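Local coordinates for glucose-6-phosphate isomerase (Thermus thermophilus, PDB 1ZZG), which probably catalyses the reversible isomerization of glucose 6-phosphate to fructose 6-phosphate in glycolysis and gluconeogenesis, at residues I312-P323 with L334-K344. Residues are numbered along the deposited sequence; the frame is centred on the assembly and turned at random.
Sequences IPEAPLEDVEIP and LFGKTLFQLLK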
loop_
_atom_site.group_PDB
_atom_site.type_symbol
_atom_site.label_atom_id
_atom_site.label_comp_id
_atom_site.label_asym_id
_atom_site.label_seq_id
_atom_site.Cartn_x
_atom_site.Cartn_y
_atom_site.Cartn_z
ATOM N N ILE A 312 -14.406 9.991 2.785
ATOM C CA ILE A 312 -14.007 11.393 2.872
ATOM C C ILE A 312 -14.284 12.073 4.211
ATOM O O ILE A 312 -15.416 12.069 4.696
ATOM C CB ILE A 312 -14.738 12.217 1.790
ATOM C CG1 ILE A 312 -14.529 11.575 0.419
ATOM C CG2 ILE A 312 -14.274 13.665 1.836
ATOM C CD1 ILE A 312 -15.424 12.145 -0.663
ATOM N N PRO A 313 -13.250 12.675 4.824
ATOM C CA PRO A 313 -13.431 13.362 6.104
ATOM C C PRO A 313 -14.098 14.712 5.828
ATOM O O PRO A 313 -13.940 15.270 4.743
ATOM C CB PRO A 313 -12.002 13.511 6.611
ATOM C CG PRO A 313 -11.240 13.723 5.341
ATOM C CD PRO A 313 -11.829 12.665 4.434
ATOM N N GLU A 314 -14.844 15.239 6.790
ATOM C CA GLU A 314 -15.509 16.521 6.572
ATOM C C GLU A 314 -14.889 17.677 7.340
ATOM O O GLU A 314 -15.246 18.834 7.119
ATOM C CB GLU A 314 -16.992 16.410 6.917
ATOM C CG GLU A 314 -17.735 15.452 6.011
ATOM C CD GLU A 314 -19.235 15.528 6.187
ATOM O OE1 GLU A 314 -19.723 15.248 7.301
ATOM O OE2 GLU A 314 -19.924 15.868 5.205
ATOM N N ALA A 315 -13.957 17.367 8.234
ATOM C CA ALA A 315 -13.297 18.396 9.022
ATOM C C ALA A 315 -11.927 17.935 9.490
ATOM O O ALA A 315 -11.694 16.740 9.697
ATOM C CB ALA A 315 -14.160 18.764 10.235
ATOM N N PRO A 316 -10.989 18.883 9.638
ATOM C CA PRO A 316 -9.636 18.570 10.095
ATOM C C PRO A 316 -9.647 18.696 11.608
ATOM O O PRO A 316 -10.560 19.307 12.168
ATOM C CB PRO A 316 -8.807 19.672 9.456
ATOM C CG PRO A 316 -9.718 20.862 9.599
ATOM C CD PRO A 316 -11.077 20.288 9.189
ATOM N N LEU A 317 -8.656 18.115 12.273
ATOM C CA LEU A 317 -8.567 18.242 13.719
ATOM C C LEU A 317 -7.811 19.545 13.978
ATOM O O LEU A 317 -8.083 20.258 14.939
ATOM C CB LEU A 317 -7.821 17.052 14.327
ATOM C CG LEU A 317 -8.489 15.691 14.111
ATOM C CD1 LEU A 317 -7.731 14.627 14.893
ATOM C CD2 LEU A 317 -9.952 15.749 14.567
ATOM N N GLU A 318 -6.858 19.838 13.097
ATOM C CA GLU A 318 -6.059 21.056 13.164
ATOM C C GLU A 318 -5.631 21.344 11.731
ATOM O O GLU A 318 -4.887 20.570 11.125
ATOM C CB GLU A 318 -4.837 20.877 14.070
ATOM C CG GLU A 318 -3.938 22.107 14.094
ATOM C CD GLU A 318 -2.887 22.070 15.188
ATOM O OE1 GLU A 318 -2.306 20.991 15.442
ATOM O OE2 GLU A 318 -2.625 23.136 15.784
ATOM N N ASP A 319 -6.119 22.459 11.196
ATOM C CA ASP A 319 -5.848 22.846 9.820
ATOM C C ASP A 319 -4.600 23.707 9.637
ATOM O O ASP A 319 -3.957 24.118 10.603
ATOM C CB ASP A 319 -7.065 23.585 9.259
ATOM C CG ASP A 319 -7.246 23.371 7.773
ATOM O OD1 ASP A 319 -6.287 22.928 7.108
ATOM O OD2 ASP A 319 -8.348 23.650 7.268
ATOM N N VAL A 320 -4.269 23.976 8.379
ATOM C CA VAL A 320 -3.105 24.785 8.038
ATOM C C VAL A 320 -3.426 25.713 6.881
ATOM O O VAL A 320 -3.852 25.264 5.813
ATOM C CB VAL A 320 -1.914 23.911 7.613
ATOM C CG1 VAL A 320 -0.793 24.792 7.073
ATOM C CG2 VAL A 320 -1.433 23.089 8.781
ATOM N N GLU A 321 -3.223 27.007 7.087
ATOM C CA GLU A 321 -3.487 27.963 6.025
ATOM C C GLU A 321 -2.295 27.959 5.077
ATOM O O GLU A 321 -1.146 27.948 5.517
ATOM C CB GLU A 321 -3.690 29.373 6.591
ATOM C CG GLU A 321 -4.167 30.374 5.545
ATOM C CD GLU A 321 -4.477 31.738 6.126
ATOM O OE1 GLU A 321 -5.214 31.810 7.135
ATOM O OE2 GLU A 321 -3.991 32.740 5.564
ATOM N N ILE A 322 -2.579 27.941 3.779
ATOM C CA ILE A 322 -1.529 27.957 2.769
ATOM C C ILE A 322 -1.064 29.408 2.638
ATOM O O ILE A 322 -1.808 30.270 2.163
ATOM C CB ILE A 322 -2.057 27.457 1.403
ATOM C CG1 ILE A 322 -2.599 26.026 1.544
ATOM C CG2 ILE A 322 -0.937 27.495 0.365
ATOM C CD1 ILE A 322 -3.347 25.531 0.328
ATOM N N PRO A 323 0.172 29.698 3.072
ATOM C CA PRO A 323 0.747 31.049 3.014
ATOM C C PRO A 323 1.129 31.502 1.608
ATOM O O PRO A 323 1.478 30.686 0.754
ATOM C CB PRO A 323 1.953 30.938 3.935
ATOM C CG PRO A 323 2.421 29.552 3.668
ATOM C CD PRO A 323 1.134 28.748 3.656
ATOM N N LEU A 334 -4.213 29.334 -4.456
ATOM C CA LEU A 334 -4.154 28.520 -3.249
ATOM C C LEU A 334 -3.913 29.368 -2.000
ATOM O O LEU A 334 -4.297 28.971 -0.898
ATOM C CB LEU A 334 -3.043 27.471 -3.368
ATOM C CG LEU A 334 -3.226 26.366 -4.409
ATOM C CD1 LEU A 334 -1.927 25.589 -4.567
ATOM C CD2 LEU A 334 -4.363 25.447 -3.987
ATOM N N PHE A 335 -3.278 30.528 -2.169
ATOM C CA PHE A 335 -2.989 31.402 -1.032
ATOM C C PHE A 335 -4.278 31.763 -0.301
ATOM O O PHE A 335 -5.285 32.090 -0.929
ATOM C CB PHE A 335 -2.287 32.695 -1.485
ATOM C CG PHE A 335 -0.989 32.475 -2.228
ATOM C CD1 PHE A 335 -0.305 31.265 -2.146
ATOM C CD2 PHE A 335 -0.441 33.498 -2.998
ATOM C CE1 PHE A 335 0.907 31.076 -2.822
ATOM C CE2 PHE A 335 0.773 33.322 -3.679
ATOM C CZ PHE A 335 1.445 32.108 -3.590
ATOM N N GLY A 336 -4.248 31.699 1.027
ATOM C CA GLY A 336 -5.433 32.030 1.799
ATOM C C GLY A 336 -6.299 30.825 2.110
ATOM O O GLY A 336 -6.980 30.801 3.133
ATOM N N LYS A 337 -6.289 29.832 1.226
ATOM C CA LYS A 337 -7.067 28.611 1.437
ATOM C C LYS A 337 -6.299 27.756 2.438
ATOM O O LYS A 337 -5.132 28.031 2.712
ATOM C CB LYS A 337 -7.209 27.827 0.129
ATOM C CG LYS A 337 -7.603 28.665 -1.078
ATOM C CD LYS A 337 -8.934 29.368 -0.875
ATOM C CE LYS A 337 -9.293 30.203 -2.095
ATOM N NZ LYS A 337 -10.494 31.047 -1.857
ATOM N N THR A 338 -6.945 26.722 2.975
ATOM C CA THR A 338 -6.290 25.827 3.931
ATOM C C THR A 338 -5.962 24.484 3.268
ATOM O O THR A 338 -6.498 24.152 2.209
ATOM C CB THR A 338 -7.184 25.539 5.163
ATOM O OG1 THR A 338 -8.300 24.728 4.770
ATOM C CG2 THR A 338 -7.694 26.840 5.774
ATOM N N LEU A 339 -5.074 23.718 3.893
ATOM C CA LEU A 339 -4.699 22.416 3.357
ATOM C C LEU A 339 -5.908 21.485 3.350
ATOM O O LEU A 339 -6.141 20.769 2.375
ATOM C CB LEU A 339 -3.560 21.796 4.180
ATOM C CG LEU A 339 -2.181 22.441 3.987
ATOM C CD1 LEU A 339 -1.129 21.681 4.780
ATOM C CD2 LEU A 339 -1.826 22.436 2.510
ATOM N N PHE A 340 -6.683 21.493 4.430
ATOM C CA PHE A 340 -7.859 20.629 4.473
ATOM C C PHE A 340 -8.865 21.063 3.409
ATOM O O PHE A 340 -9.526 20.232 2.785
ATOM C CB PHE A 340 -8.541 20.672 5.835
ATOM C CG PHE A 340 -9.662 19.681 5.959
ATOM C CD1 PHE A 340 -9.399 18.355 6.302
ATOM C CD2 PHE A 340 -10.970 20.049 5.654
ATOM C CE1 PHE A 340 -10.421 17.409 6.335
ATOM C CE2 PHE A 340 -12.000 19.110 5.682
ATOM C CZ PHE A 340 -11.724 17.787 6.023
ATOM N N GLN A 341 -8.984 22.372 3.216
ATOM C CA GLN A 341 -9.902 22.910 2.216
ATOM C C GLN A 341 -9.542 22.321 0.852
ATOM O O GLN A 341 -10.418 21.965 0.062
ATOM C CB GLN A 341 -9.789 24.433 2.173
ATOM C CG GLN A 341 -10.890 25.126 1.392
ATOM C CD GLN A 341 -10.707 26.632 1.363
ATOM O OE1 GLN A 341 -9.980 27.198 2.186
ATOM N NE2 GLN A 341 -11.377 27.293 0.422
ATOM N N LEU A 342 -8.243 22.224 0.582
ATOM C CA LEU A 342 -7.767 21.663 -0.681
ATOM C C LEU A 342 -8.117 20.177 -0.744
ATOM O O LEU A 342 -8.667 19.694 -1.732
ATOM C CB LEU A 342 -6.249 21.836 -0.811
ATOM C CG LEU A 342 -5.619 21.233 -2.073
ATOM C CD1 LEU A 342 -6.348 21.732 -3.319
ATOM C CD2 LEU A 342 -4.144 21.594 -2.133
ATOM N N LEU A 343 -7.781 19.463 0.322
ATOM C CA LEU A 343 -8.051 18.033 0.427
ATOM C C LEU A 343 -9.517 17.750 0.117
ATOM O O LEU A 343 -9.835 16.912 -0.727
ATOM C CB LEU A 343 -7.699 17.551 1.841
ATOM C CG LEU A 343 -8.053 16.130 2.297
ATOM C CD1 LEU A 343 -7.607 15.114 1.256
ATOM C CD2 LEU A 343 -7.378 15.851 3.653
ATOM N N LYS A 344 -10.402 18.476 0.795
ATOM C CA LYS A 344 -11.849 18.322 0.624
ATOM C C LYS A 344 -12.272 18.604 -0.812
ATOM O O LYS A 344 -13.059 17.868 -1.394
ATOM C CB LYS A 344 -12.600 19.286 1.553
ATOM C CG LYS A 344 -13.795 18.686 2.296
ATOM C CD LYS A 344 -14.507 17.611 1.501
ATOM C CE LYS A 344 -15.694 17.050 2.276
ATOM N NZ LYS A 344 -16.948 17.795 1.994
HETATM O O HOH W 1 -19.278 17.725 3.174
#
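Asp319 OD1 accepts two backbone N-H groups from opposite faces of its carboxylate plane: Phe340 N on the syn side at 3.1 Å, and Val320 N, its own neighbour, on the anti side. Asp319 OD2 accepts the hydroxyl of Thr338, OG1 lying 2.7 Å away, so the carboxylate is fixed at the first turn of helix 339-356. Thr338 is the N-cap, its OG1 turned between backbone N and carbonyl carbon (chi1 69°), where it also accepts from Gln341 N; Gln341 OE1 answers Thr338 N, completing a capping box. With an alanine at Asp319, Phe340 N, Val320 N and the Thr338 hydroxyl would probably lose their acceptor, and the loop would be held to the helix start by fewer bonds. Around and before the cap the backbones pair: Leu339 N donates to Val320 O, Ile322 N to Lys337 O (2.8 Å) and Gly336 N to Ile322 O. Next to this ladder Ile322 CG1 crosses Leu339 CD2 at about a right angle, 3.8 Å away. Earlier in the loop, Pro316 CD sits over the centre of the Phe340 ring, 3.6 Å from its centroid, a CH-pi contact, while Pro313 CG touches Phe340 CE1. A water joins Lys344 NZ to Glu314 OE2, which are also salt-bridged to Glu348 and Arg3 respectively. The loop leaving strand 306-313 thus supplies a carboxylate to the N-H of Phe340 and the hydroxyl of the N-cap Thr338 at a helix start, a charge likely to be stabilised by the helix dipole.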